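Local structure of phiAB6 tailspike (Unidentified phage, 5JS4) at residues G273-L278 with G296-G301; T336-T341 with N363-T368; M611-Q616 with R710-F715. The protein probably fragments the exopolysaccharide of Acinetobacter baumannii as the trimeric, beta-helical tailspike of a bacteriophage. All blocks are in the same frame, centred on the assembly; numbering follows the deposited sequence.

Contact 1: G273-L278 with G296-G301; sequences GQNLYL and GLVGNG
L276 N bonds to G296 O at 2.8 Å along an almost straight line (174° at the hydrogen), and L276 O in turn takes V298 N. The CA-H of N275 makes a lesser approach to the oxygen of G296. These bonds tie strand 275-277 to strand 296-298 in parallel, near the N-terminal end of the protein's beta-helix. G296 N to Q274 O starts the pairing, and it frays at the far end, where L278 N reaches V298 O only weakly at 3.4 Å. Beyond the second strand, L297 pairs through its backbone with T336 and Q338 of the following coil.

N275, Y277 and V298 share one face. With CG beside its own backbone N (chi1 -56°), N275 sets ND2 over the bare CA of G296, 3.2 Å away, a spot glycine keeps clear. V298 lies alongside Y277: its CB meets ring atom CE2 obliquely at 3.5 Å and CG1 follows close by, while the other branch, CG2, turns back to N275 CB. On the opposite face L276 CD2 touches L297 CD1 at 3.6 Å. L297 continues onto F354 and I355 of strand 353-358, whereas L276 and L278 pack against helix 260-268, which covers them at this end of the beta-helix. The subunit interface is close too, since Q274 NE2 bonds to G313 O and T341 OG1 of the second subunit.

Past the strands, L278 crosses N300 at about a right angle, CD1 lying 3.8 Å from N300 OD1, and N300 ND2 is held by G279 O. A water at the edge of the Y277 ring, in its plane, lies 3.0 Å from L278 O and 2.9 Å from G299 O.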
ATOM      1  N   GLY A 273     -22.587  25.350  18.582  1.00 14.08           N
ATOM      2  CA  GLY A 273     -21.696  25.387  17.424  1.00 13.76           C
ATOM      3  C   GLY A 273     -21.936  24.290  16.405  1.00 13.59           C
ATOM      4  O   GLY A 273     -23.055  23.791  16.257  1.00 13.98           O
ATOM      5  N   GLN A 274     -20.871  23.916  15.699  1.00 12.96           N
ATOM      6  CA  GLN A 274     -20.952  22.941  14.610  1.00 13.26           C
ATOM      7  C   GLN A 274     -21.438  21.569  15.053  1.00 12.96           C
ATOM      8  O   GLN A 274     -22.132  20.894  14.299  1.00 13.54           O
ATOM      9  CB  GLN A 274     -19.585  22.760  13.942  1.00 12.83           C
ATOM     10  CG  GLN A 274     -19.131  23.918  13.069  1.00 13.19           C
ATOM     11  CD  GLN A 274     -18.006  23.524  12.125  1.00 14.06           C
ATOM     12  OE1 GLN A 274     -17.786  22.339  11.856  1.00 14.94           O
ATOM     13  NE2 GLN A 274     -17.299  24.517  11.606  1.00 14.45           N
ATOM     14  N   ASN A 275     -21.042  21.153  16.256  1.00 13.00           N
ATOM     15  CA  ASN A 275     -21.302  19.803  16.741  1.00 12.84           C
ATOM     16  C   ASN A 275     -22.115  19.783  18.020  1.00 12.63           C
ATOM     17  O   ASN A 275     -22.122  20.758  18.777  1.00 13.27           O
ATOM     18  CB  ASN A 275     -19.976  19.072  16.995  1.00 13.00           C
ATOM     19  CG  ASN A 275     -19.077  19.026  15.770  1.00 13.28           C
ATOM     20  OD1 ASN A 275     -17.861  19.215  15.867  1.00 15.92           O
ATOM     21  ND2 ASN A 275     -19.665  18.777  14.615  1.00 12.65           N
ATOM     22  N   LEU A 276     -22.812  18.666  18.231  1.00 12.08           N
ATOM     23  CA  LEU A 276     -23.424  18.343  19.511  1.00 12.44           C
ATOM     24  C   LEU A 276     -22.390  17.632  20.377  1.00 12.63           C
ATOM     25  O   LEU A 276     -21.688  16.741  19.899  1.00 13.41           O
ATOM     26  CB  LEU A 276     -24.664  17.465  19.313  1.00 12.87           C
ATOM     27  CG  LEU A 276     -25.434  17.059  20.582  1.00 13.04           C
ATOM     28  CD1 LEU A 276     -26.931  16.965  20.323  1.00 13.48           C
ATOM     29  CD2 LEU A 276     -24.930  15.743  21.161  1.00 13.22           C
ATOM     30  N   TYR A 277     -22.303  18.042  21.641  1.00 12.99           N
ATOM     31  CA  TYR A 277     -21.370  17.461  22.607  1.00 13.29           C
ATOM     32  C   TYR A 277     -22.110  16.853  23.786  1.00 13.19           C
ATOM     33  O   TYR A 277     -23.136  17.373  24.229  1.00 13.39           O
ATOM     34  CB  TYR A 277     -20.391  18.525  23.114  1.00 13.53           C
ATOM     35  CG  TYR A 277     -19.512  19.057  22.017  1.00 14.01           C
ATOM     36  CD1 TYR A 277     -19.914  20.143  21.251  1.00 14.66           C
ATOM     37  CD2 TYR A 277     -18.296  18.453  21.715  1.00 14.94           C
ATOM     38  CE1 TYR A 277     -19.124  20.629  20.230  1.00 15.74           C
ATOM     39  CE2 TYR A 277     -17.498  18.927  20.691  1.00 16.34           C
ATOM     40  CZ  TYR A 277     -17.918  20.015  19.950  1.00 16.20           C
ATOM     41  OH  TYR A 277     -17.133  20.490  18.924  1.00 18.05           O
ATOM     42  N   LEU A 278     -21.579  15.745  24.288  1.00 13.99           N
ATOM     43  CA  LEU A 278     -22.058  15.159  25.531  1.00 14.59           C
ATOM     44  C   LEU A 278     -21.288  15.742  26.708  1.00 15.13           C
ATOM     45  O   LEU A 278     -20.178  16.252  26.542  1.00 16.38           O
ATOM     46  CB  LEU A 278     -21.886  13.644  25.507  1.00 15.13           C
ATOM     47  CG  LEU A 278     -22.543  12.899  24.345  1.00 15.05           C
ATOM     48  CD1 LEU A 278     -22.298  11.408  24.498  1.00 15.13           C
ATOM     49  CD2 LEU A 278     -24.038  13.192  24.253  1.00 15.13           C
ATOM     50  N   GLY A 296     -22.766  18.017  13.609  1.00 13.05           N
ATOM     51  CA  GLY A 296     -22.065  16.759  13.818  1.00 13.23           C
ATOM     52  C   GLY A 296     -22.250  16.272  15.241  1.00 13.32           C
ATOM     53  O   GLY A 296     -22.930  16.909  16.054  1.00 13.40           O
ATOM     54  N   LEU A 297     -21.621  15.148  15.546  1.00 13.39           N
ATOM     55  CA  LEU A 297     -21.820  14.480  16.819  1.00 13.46           C
ATOM     56  C   LEU A 297     -20.477  14.123  17.444  1.00 13.60           C
ATOM     57  O   LEU A 297     -19.691  13.383  16.854  1.00 14.36           O
ATOM     58  CB  LEU A 297     -22.674  13.228  16.605  1.00 14.46           C
ATOM     59  CG  LEU A 297     -23.054  12.389  17.825  1.00 14.90           C
ATOM     60  CD1 LEU A 297     -23.739  13.219  18.901  1.00 15.68           C
ATOM     61  CD2 LEU A 297     -23.956  11.247  17.386  1.00 14.60           C
ATOM     62  N   VAL A 298     -20.221  14.673  18.628  1.00 12.98           N
ATOM     63  CA  VAL A 298     -19.007  14.392  19.388  1.00 13.08           C
ATOM     64  C   VAL A 298     -19.409  13.824  20.747  1.00 13.21           C
ATOM     65  O   VAL A 298     -20.127  14.469  21.516  1.00 13.53           O
ATOM     66  CB  VAL A 298     -18.153  15.661  19.573  1.00 13.83           C
ATOM     67  CG1 VAL A 298     -16.891  15.358  20.366  1.00 14.54           C
ATOM     68  CG2 VAL A 298     -17.796  16.259  18.220  1.00 13.76           C
ATOM     69  N   GLY A 299     -18.956  12.609  21.033  1.00 12.50           N
ATOM     70  CA  GLY A 299     -19.301  11.942  22.279  1.00 12.61           C
ATOM     71  C   GLY A 299     -18.371  12.315  23.415  1.00 12.83           C
ATOM     72  O   GLY A 299     -17.630  13.300  23.338  1.00 13.35           O
ATOM     73  N   ASN A 300     -18.419  11.515  24.472  1.00 12.22           N
ATOM     74  CA  ASN A 300     -17.561  11.706  25.637  1.00 12.69           C
ATOM     75  C   ASN A 300     -16.624  10.518  25.837  1.00 12.21           C
ATOM     76  O   ASN A 300     -16.255  10.178  26.962  1.00 12.98           O
ATOM     77  CB  ASN A 300     -18.396  11.993  26.895  1.00 12.71           C
ATOM     78  CG  ASN A 300     -19.466  10.945  27.163  1.00 12.83           C
ATOM     79  OD1 ASN A 300     -19.514   9.891  26.524  1.00 13.04           O
ATOM     80  ND2 ASN A 300     -20.331  11.237  28.122  1.00 12.60           N
ATOM     81  N   GLY A 301     -16.235   9.898  24.726  1.00 11.78           N
ATOM     82  CA  GLY A 301     -15.246   8.839  24.749  1.00 11.93           C
ATOM     83  C   GLY A 301     -15.585   7.690  23.829  1.00 11.39           C
ATOM     84  O   GLY A 301     -16.758   7.370  23.606  1.00 12.01           O
TER
HETATM   85  O   HOH W   1     -18.413  15.908  24.184  1.00 18.78           O

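Contact 2: T336-T341 with N363-T368; sequences TIQNLT and NIDHIT
I337 and I364 lie side by side in the interior of the parallel beta-helix, on strands of successive coils, and form the tight half of this contact. Their CD1 atoms meet at 4.1 Å. I367 adds its CG2, 4.0 Å from I337 CG2: with I367 CG1 between the backbone N and the carbonyl carbon (chi1 66°), the short branch is the one turned toward I337. I355 and I357 of strand 353-358 close over I337.

The polar face is looser. Q338 and D365 run alongside each other with amide and carboxylate planes 75° apart, and Q338 OE1 stays 4.0 Å from D365 OD1. Q338, on this face, and the corner residues N339 and H366 are partly exposed, while D365 packs against H366 of the second subunit.

Both segments turn a corner, at N339 and H366, whose positive phi angles match. The backbone bonds bend with them: N339 N is shared weakly between D365 O and H366 O, and H366 O also receives L340 N at 3.1 Å. Regular parallel pairing resumes with T368 N on L340 O.

At the other end of the pairing N363 OD1 accepts a hydrogen bond from N389 ND2 of the second subunit, and one water accepts hydrogens from T336 OG1 at 2.8 Å and N363 ND2 at 2.9 Å.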
ATOM      1  N   THR A 336     -19.198  15.417  10.949  1.00 12.60           N
ATOM      2  CA  THR A 336     -18.366  14.871  12.018  1.00 12.39           C
ATOM      3  C   THR A 336     -19.150  13.868  12.851  1.00 11.98           C
ATOM      4  O   THR A 336     -20.251  14.168  13.303  1.00 12.64           O
ATOM      5  CB  THR A 336     -17.891  15.999  12.956  1.00 14.15           C
ATOM      6  OG1 THR A 336     -17.159  16.974  12.203  1.00 15.20           O
ATOM      7  CG2 THR A 336     -17.017  15.461  14.084  1.00 14.90           C
ATOM      8  N   ILE A 337     -18.582  12.677  13.032  1.00 11.56           N
ATOM      9  CA  ILE A 337     -18.979  11.771  14.112  1.00 11.48           C
ATOM     10  C   ILE A 337     -17.679  11.304  14.749  1.00 11.43           C
ATOM     11  O   ILE A 337     -16.872  10.667  14.085  1.00 11.63           O
ATOM     12  CB  ILE A 337     -19.779  10.543  13.634  1.00 12.13           C
ATOM     13  CG1 ILE A 337     -20.976  10.968  12.779  1.00 12.45           C
ATOM     14  CG2 ILE A 337     -20.259   9.733  14.834  1.00 11.93           C
ATOM     15  CD1 ILE A 337     -21.714   9.820  12.124  1.00 13.11           C
ATOM     16  N   GLN A 338     -17.463  11.622  16.022  1.00 11.77           N
ATOM     17  CA  GLN A 338     -16.190  11.280  16.652  1.00 12.62           C
ATOM     18  C   GLN A 338     -16.259  11.115  18.159  1.00 11.86           C
ATOM     19  O   GLN A 338     -17.133  11.675  18.821  1.00 11.82           O
ATOM     20  CB  GLN A 338     -15.119  12.319  16.301  1.00 16.13           C
ATOM     21  CG  GLN A 338     -15.361  13.710  16.863  1.00 18.42           C
ATOM     22  CD  GLN A 338     -14.201  14.657  16.599  1.00 22.25           C
ATOM     23  OE1 GLN A 338     -13.598  14.634  15.527  1.00 26.46           O
ATOM     24  NE2 GLN A 338     -13.888  15.498  17.576  1.00 24.87           N
ATOM     25  N   ASN A 339     -15.310  10.339  18.684  1.00 11.64           N
ATOM     26  CA  ASN A 339     -15.088  10.228  20.118  1.00 12.01           C
ATOM     27  C   ASN A 339     -16.357   9.764  20.822  1.00 11.19           C
ATOM     28  O   ASN A 339     -16.760  10.338  21.829  1.00 10.87           O
ATOM     29  CB  ASN A 339     -14.628  11.587  20.662  1.00 13.18           C
ATOM     30  CG  ASN A 339     -14.168  11.522  22.101  1.00 15.02           C
ATOM     31  OD1 ASN A 339     -13.454  10.605  22.488  1.00 18.07           O
ATOM     32  ND2 ASN A 339     -14.574  12.502  22.903  1.00 16.54           N
ATOM     33  N   LEU A 340     -16.979   8.722  20.276  1.00 11.55           N
ATOM     34  CA  LEU A 340     -18.352   8.377  20.629  1.00 11.76           C
ATOM     35  C   LEU A 340     -18.545   6.890  20.885  1.00 11.64           C
ATOM     36  O   LEU A 340     -18.017   6.052  20.163  1.00 11.78           O
ATOM     37  CB  LEU A 340     -19.294   8.812  19.505  1.00 12.83           C
ATOM     38  CG  LEU A 340     -20.776   8.449  19.647  1.00 13.63           C
ATOM     39  CD1 LEU A 340     -21.405   9.175  20.825  1.00 13.75           C
ATOM     40  CD2 LEU A 340     -21.508   8.770  18.354  1.00 14.66           C
ATOM     41  N   THR A 341     -19.318   6.592  21.923  1.00 11.70           N
ATOM     42  CA  THR A 341     -19.819   5.255  22.187  1.00 11.74           C
ATOM     43  C   THR A 341     -21.337   5.346  22.120  1.00 12.03           C
ATOM     44  O   THR A 341     -21.934   6.192  22.779  1.00 12.00           O
ATOM     45  CB  THR A 341     -19.375   4.771  23.577  1.00 12.06           C
ATOM     46  OG1 THR A 341     -17.953   4.907  23.690  1.00 12.26           O
ATOM     47  CG2 THR A 341     -19.765   3.315  23.815  1.00 12.82           C
ATOM     48  N   ASN A 363     -16.002  13.245   8.134  1.00 11.43           N
ATOM     49  CA  ASN A 363     -14.926  12.691   8.945  1.00 11.78           C
ATOM     50  C   ASN A 363     -15.548  11.927  10.099  1.00 11.55           C
ATOM     51  O   ASN A 363     -16.112  12.530  11.014  1.00 11.88           O
ATOM     52  CB  ASN A 363     -14.036  13.797   9.503  1.00 12.55           C
ATOM     53  CG  ASN A 363     -13.180  14.455   8.442  1.00 12.93           C
ATOM     54  OD1 ASN A 363     -12.405  13.787   7.752  1.00 14.71           O
ATOM     55  ND2 ASN A 363     -13.301  15.772   8.314  1.00 12.74           N
ATOM     56  N   ILE A 364     -15.463  10.602  10.041  1.00 11.63           N
ATOM     57  CA  ILE A 364     -15.953   9.744  11.108  1.00 11.77           C
ATOM     58  C   ILE A 364     -14.747   9.029  11.687  1.00 12.09           C
ATOM     59  O   ILE A 364     -14.025   8.354  10.959  1.00 13.03           O
ATOM     60  CB  ILE A 364     -16.982   8.723  10.588  1.00 12.57           C
ATOM     61  CG1 ILE A 364     -18.214   9.454  10.040  1.00 13.52           C
ATOM     62  CG2 ILE A 364     -17.373   7.755  11.698  1.00 12.78           C
ATOM     63  CD1 ILE A 364     -19.154   8.581   9.234  1.00 14.33           C
ATOM     64  N   ASP A 365     -14.516   9.185  12.988  1.00 12.23           N
ATOM     65  CA  ASP A 365     -13.375   8.525  13.614  1.00 13.36           C
ATOM     66  C   ASP A 365     -13.526   8.323  15.110  1.00 12.33           C
ATOM     67  O   ASP A 365     -14.165   9.117  15.803  1.00 12.28           O
ATOM     68  CB  ASP A 365     -12.085   9.288  13.331  1.00 16.69           C
ATOM     69  CG  ASP A 365     -12.110  10.691  13.876  1.00 17.09           C
ATOM     70  OD1 ASP A 365     -12.642  11.569  13.186  1.00 21.98           O
ATOM     71  OD2 ASP A 365     -11.583  10.918  14.985  1.00 23.24           O
ATOM     72  N   HIS A 366     -12.907   7.250  15.591  1.00 11.55           N
ATOM     73  CA  HIS A 366     -12.888   6.913  17.011  1.00 12.13           C
ATOM     74  C   HIS A 366     -14.303   6.771  17.541  1.00 11.24           C
ATOM     75  O   HIS A 366     -14.746   7.532  18.404  1.00 10.92           O
ATOM     76  CB  HIS A 366     -12.077   7.944  17.800  1.00 13.67           C
ATOM     77  CG  HIS A 366     -10.642   8.012  17.384  1.00 16.18           C
ATOM     78  ND1 HIS A 366      -9.641   7.342  18.053  1.00 19.48           N
ATOM     79  CD2 HIS A 366     -10.042   8.645  16.349  1.00 18.23           C
ATOM     80  CE1 HIS A 366      -8.485   7.574  17.459  1.00 20.07           C
ATOM     81  NE2 HIS A 366      -8.701   8.360  16.421  1.00 17.69           N
ATOM     82  N   ILE A 367     -15.010   5.784  16.996  1.00 11.05           N
ATOM     83  CA  ILE A 367     -16.359   5.470  17.439  1.00 11.14           C
ATOM     84  C   ILE A 367     -16.501   3.994  17.791  1.00 11.09           C
ATOM     85  O   ILE A 367     -15.779   3.136  17.273  1.00 10.66           O
ATOM     86  CB  ILE A 367     -17.434   5.873  16.399  1.00 11.65           C
ATOM     87  CG1 ILE A 367     -17.319   5.046  15.108  1.00 12.15           C
ATOM     88  CG2 ILE A 367     -17.336   7.366  16.106  1.00 11.96           C
ATOM     89  CD1 ILE A 367     -18.474   5.249  14.147  1.00 12.33           C
ATOM     90  N   THR A 368     -17.438   3.729  18.693  1.00 11.28           N
ATOM     91  CA  THR A 368     -17.828   2.381  19.063  1.00 11.14           C
ATOM     92  C   THR A 368     -19.346   2.326  19.001  1.00 11.38           C
ATOM     93  O   THR A 368     -20.019   3.065  19.718  1.00 11.26           O
ATOM     94  CB  THR A 368     -17.343   2.036  20.478  1.00 11.72           C
ATOM     95  OG1 THR A 368     -15.924   2.192  20.536  1.00 12.66           O
ATOM     96  CG2 THR A 368     -17.704   0.604  20.851  1.00 12.19           C
TER
HETATM   97  O   HOH W   2     -15.504  16.913   9.899  1.00 14.25           O

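Contact 3: M611-Q616 with R710-F715; sequences MLTYDQ and RFTVAF
Two neighbouring strands of one of the two antiparallel sheets in the C-terminal part, 611-615 and 710-715, make this contact. L612 with V713 and Y614 with F711 are hydrogen-bonded pairs, each closed by two backbone bonds; V713 N to L612 O and Y614 N to F711 O are both 2.8 Å.

One face, polar apart from M611 and A714 at one end, is turned to the third subunit. In the non-hydrogen-bonded pair T613-T712 the hydroxyls meet at 2.7 Å, OG1 to OG1. Each has a further partner on the third subunit, H653 ND1 for T613 and I654 N for T712, which would fix how the hydroxyls turn. R710 crosses D615. Its NH1 bonds to D615 OD2 at 2.8 Å in a salt bridge; the oxygen lies in the guanidinium plane but is met on its anti side, and the carboxylate plane stands 86° to the guanidinium. The same OD2 forms a second salt bridge with R664 NE, probably favouring the charged carboxylate. T613 CG2 lies over one face of the guanidinium, 3.7 Å from R710 NE, while R710 NH2 reaches G652 and N651 of the third subunit.

The other face is aromatic and aliphatic. F711 takes CG between its backbone N and carbonyl carbon (chi1 68°), which brings one face of its ring against Y614 CB, 4.1 Å from the ring centroid in a CH-pi contact. The two rings meet obliquely, planes 36° apart, with Y614 CD2 3.6 Å from F711 CE1. Both rings make edge-to-face contacts with Y637, and L612 and V713 rest on I629 of strand 627-633. One face bonded to a neighbouring subunit and the other packed on a second antiparallel sheet is consistent with a beta-sandwich.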
ATOM      1  N   MET A 611      12.848 -26.097 -41.695  1.00  7.55           N
ATOM      2  CA  MET A 611      12.780 -27.410 -42.322  1.00  7.71           C
ATOM      3  C   MET A 611      11.627 -27.417 -43.310  1.00  7.10           C
ATOM      4  O   MET A 611      10.584 -26.811 -43.070  1.00  8.00           O
ATOM      5  CB  MET A 611      12.621 -28.510 -41.274  1.00  8.60           C
ATOM      6  CG  MET A 611      13.771 -28.521 -40.280  1.00  9.37           C
ATOM      7  SD  MET A 611      13.772 -29.945 -39.179  1.00 12.12           S
ATOM      8  CE  MET A 611      14.629 -31.146 -40.185  1.00 13.60           C
ATOM      9  N   LEU A 612      11.834 -28.097 -44.425  1.00  6.73           N
ATOM     10  CA  LEU A 612      10.886 -28.064 -45.529  1.00  7.22           C
ATOM     11  C   LEU A 612      10.995 -29.372 -46.284  1.00  7.38           C
ATOM     12  O   LEU A 612      12.090 -29.806 -46.615  1.00  7.66           O
ATOM     13  CB  LEU A 612      11.226 -26.871 -46.426  1.00  7.80           C
ATOM     14  CG  LEU A 612      10.397 -26.644 -47.687  1.00  8.13           C
ATOM     15  CD1 LEU A 612       8.931 -26.421 -47.370  1.00  8.48           C
ATOM     16  CD2 LEU A 612      10.960 -25.446 -48.435  1.00  8.03           C
ATOM     17  N   THR A 613       9.857 -30.013 -46.543  1.00  7.80           N
ATOM     18  CA  THR A 613       9.852 -31.321 -47.178  1.00  8.25           C
ATOM     19  C   THR A 613       9.090 -31.308 -48.504  1.00  8.36           C
ATOM     20  O   THR A 613       8.021 -30.710 -48.612  1.00 10.59           O
ATOM     21  CB  THR A 613       9.327 -32.390 -46.193  1.00  9.18           C
ATOM     22  OG1 THR A 613      10.319 -32.589 -45.172  1.00  9.57           O
ATOM     23  CG2 THR A 613       9.051 -33.719 -46.880  1.00  9.95           C
ATOM     24  N   TYR A 614       9.694 -31.939 -49.507  1.00  7.60           N
ATOM     25  CA  TYR A 614       9.069 -32.215 -50.797  1.00  7.80           C
ATOM     26  C   TYR A 614       8.421 -33.586 -50.732  1.00  7.80           C
ATOM     27  O   TYR A 614       9.023 -34.519 -50.225  1.00  7.76           O
ATOM     28  CB  TYR A 614      10.132 -32.237 -51.890  1.00  8.13           C
ATOM     29  CG  TYR A 614       9.652 -32.779 -53.214  1.00  8.24           C
ATOM     30  CD1 TYR A 614       8.999 -31.954 -54.119  1.00  8.64           C
ATOM     31  CD2 TYR A 614       9.853 -34.112 -53.563  1.00  8.12           C
ATOM     32  CE1 TYR A 614       8.558 -32.440 -55.336  1.00  9.28           C
ATOM     33  CE2 TYR A 614       9.417 -34.610 -54.777  1.00  8.40           C
ATOM     34  CZ  TYR A 614       8.767 -33.767 -55.660  1.00  8.99           C
ATOM     35  OH  TYR A 614       8.332 -34.242 -56.875  1.00 10.83           O
ATOM     36  N   ASP A 615       7.203 -33.711 -51.255  1.00  8.20           N
ATOM     37  CA  ASP A 615       6.523 -35.001 -51.344  1.00  8.22           C
ATOM     38  C   ASP A 615       5.614 -34.938 -52.557  1.00  8.60           C
ATOM     39  O   ASP A 615       4.680 -34.139 -52.590  1.00  9.67           O
ATOM     40  CB  ASP A 615       5.723 -35.268 -50.067  1.00  8.34           C
ATOM     41  CG  ASP A 615       5.086 -36.655 -50.028  1.00  8.46           C
ATOM     42  OD1 ASP A 615       5.000 -37.339 -51.070  1.00  8.53           O
ATOM     43  OD2 ASP A 615       4.661 -37.053 -48.925  1.00  8.53           O
ATOM     44  N   GLN A 616       5.895 -35.763 -53.557  1.00  9.13           N
ATOM     45  CA  GLN A 616       5.102 -35.721 -54.787  1.00 10.37           C
ATOM     46  C   GLN A 616       3.662 -36.195 -54.561  1.00 10.81           C
ATOM     47  O   GLN A 616       2.807 -35.972 -55.417  1.00 12.95           O
ATOM     48  CB  GLN A 616       5.787 -36.485 -55.924  1.00 12.58           C
ATOM     49  CG  GLN A 616       5.862 -37.986 -55.764  1.00 13.31           C
ATOM     50  CD  GLN A 616       6.654 -38.633 -56.893  1.00 14.07           C
ATOM     51  OE1 GLN A 616       7.865 -38.444 -57.001  1.00 13.79           O
ATOM     52  NE2 GLN A 616       5.975 -39.393 -57.738  1.00 15.69           N
ATOM     53  N   ARG A 710       9.999 -38.328 -51.922  1.00  7.49           N
ATOM     54  CA  ARG A 710       9.903 -37.401 -50.805  1.00  7.14           C
ATOM     55  C   ARG A 710      11.290 -37.191 -50.214  1.00  7.10           C
ATOM     56  O   ARG A 710      12.071 -38.132 -50.116  1.00  7.17           O
ATOM     57  CB  ARG A 710       8.936 -37.954 -49.746  1.00  7.61           C
ATOM     58  CG  ARG A 710       8.859 -37.177 -48.438  1.00  7.74           C
ATOM     59  CD  ARG A 710       7.763 -37.730 -47.537  1.00  8.11           C
ATOM     60  NE  ARG A 710       7.727 -37.074 -46.230  1.00  8.04           N
ATOM     61  CZ  ARG A 710       6.715 -36.363 -45.731  1.00  8.10           C
ATOM     62  NH1 ARG A 710       5.585 -36.175 -46.411  1.00  8.54           N
ATOM     63  NH2 ARG A 710       6.830 -35.827 -44.524  1.00  8.41           N
ATOM     64  N   PHE A 711      11.596 -35.951 -49.856  1.00  6.84           N
ATOM     65  CA  PHE A 711      12.830 -35.646 -49.138  1.00  6.97           C
ATOM     66  C   PHE A 711      12.714 -34.323 -48.394  1.00  6.79           C
ATOM     67  O   PHE A 711      11.921 -33.455 -48.753  1.00  6.92           O
ATOM     68  CB  PHE A 711      14.049 -35.636 -50.077  1.00  7.19           C
ATOM     69  CG  PHE A 711      14.060 -34.501 -51.071  1.00  7.32           C
ATOM     70  CD1 PHE A 711      13.430 -34.635 -52.296  1.00  7.43           C
ATOM     71  CD2 PHE A 711      14.722 -33.307 -50.790  1.00  7.68           C
ATOM     72  CE1 PHE A 711      13.444 -33.601 -53.220  1.00  7.74           C
ATOM     73  CE2 PHE A 711      14.738 -32.273 -51.709  1.00  8.05           C
ATOM     74  CZ  PHE A 711      14.100 -32.421 -52.925  1.00  8.04           C
ATOM     75  N   THR A 712      13.539 -34.189 -47.367  1.00  7.27           N
ATOM     76  CA  THR A 712      13.573 -33.034 -46.492  1.00  7.09           C
ATOM     77  C   THR A 712      14.805 -32.190 -46.794  1.00  7.00           C
ATOM     78  O   THR A 712      15.838 -32.718 -47.206  1.00  6.94           O
ATOM     79  CB  THR A 712      13.651 -33.512 -45.028  1.00  7.37           C
ATOM     80  OG1 THR A 712      12.453 -34.233 -44.709  1.00  8.51           O
ATOM     81  CG2 THR A 712      13.836 -32.359 -44.047  1.00  7.75           C
ATOM     82  N   VAL A 713      14.671 -30.881 -46.601  1.00  7.10           N
ATOM     83  CA  VAL A 713      15.824 -29.989 -46.502  1.00  7.29           C
ATOM     84  C   VAL A 713      15.726 -29.184 -45.210  1.00  7.30           C
ATOM     85  O   VAL A 713      14.634 -28.929 -44.697  1.00  7.60           O
ATOM     86  CB  VAL A 713      15.959 -29.035 -47.717  1.00  8.07           C
ATOM     87  CG1 VAL A 713      15.951 -29.823 -49.015  1.00  8.34           C
ATOM     88  CG2 VAL A 713      14.878 -27.968 -47.726  1.00  8.46           C
ATOM     89  N   ALA A 714      16.881 -28.780 -44.691  1.00  7.57           N
ATOM     90  CA  ALA A 714      16.951 -27.882 -43.550  1.00  7.61           C
ATOM     91  C   ALA A 714      17.940 -26.789 -43.907  1.00  7.85           C
ATOM     92  O   ALA A 714      19.019 -27.074 -44.417  1.00  9.17           O
ATOM     93  CB  ALA A 714      17.401 -28.623 -42.301  1.00  7.93           C
ATOM     94  N   PHE A 715      17.565 -25.541 -43.667  1.00  7.71           N
ATOM     95  CA  PHE A 715      18.453 -24.429 -43.989  1.00  7.76           C
ATOM     96  C   PHE A 715      18.200 -23.227 -43.104  1.00  7.41           C
ATOM     97  O   PHE A 715      17.147 -23.113 -42.463  1.00  7.10           O
ATOM     98  CB  PHE A 715      18.354 -24.054 -45.479  1.00  8.60           C
ATOM     99  CG  PHE A 715      17.027 -23.470 -45.891  1.00  9.51           C
ATOM    100  CD1 PHE A 715      15.922 -24.287 -46.096  1.00 10.32           C
ATOM    101  CD2 PHE A 715      16.894 -22.103 -46.121  1.00 10.32           C
ATOM    102  CE1 PHE A 715      14.706 -23.753 -46.493  1.00 11.45           C
ATOM    103  CE2 PHE A 715      15.681 -21.564 -46.522  1.00 11.38           C
ATOM    104  CZ  PHE A 715      14.587 -22.389 -46.707  1.00 11.92           C
TER

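How the contacts relate
All three contacts are largely buried. Contacts 1 and 2 share one stack of beta-helix coils: strands 296-298 and 336-338 are neighbours, G301 O probably bonds to T341 OG1, and L297 touches L340. Both use parallel pairing with an aliphatic interior, but contact 1 is covered by helix 260-268 near the N-terminal end of the beta-helix, and contact 2 lies between full coils. Contact 3 belongs to a C-terminal sheet, its nearest atoms about 68 Å from those of contact 2. There the pairing is antiparallel and the chemistry adds an aromatic pair and a salt bridge. All three bond to neighbouring subunits: through side-chain amides and a hydroxyl at the beta-helix, through threonine hydroxyls and an arginine at contact 3.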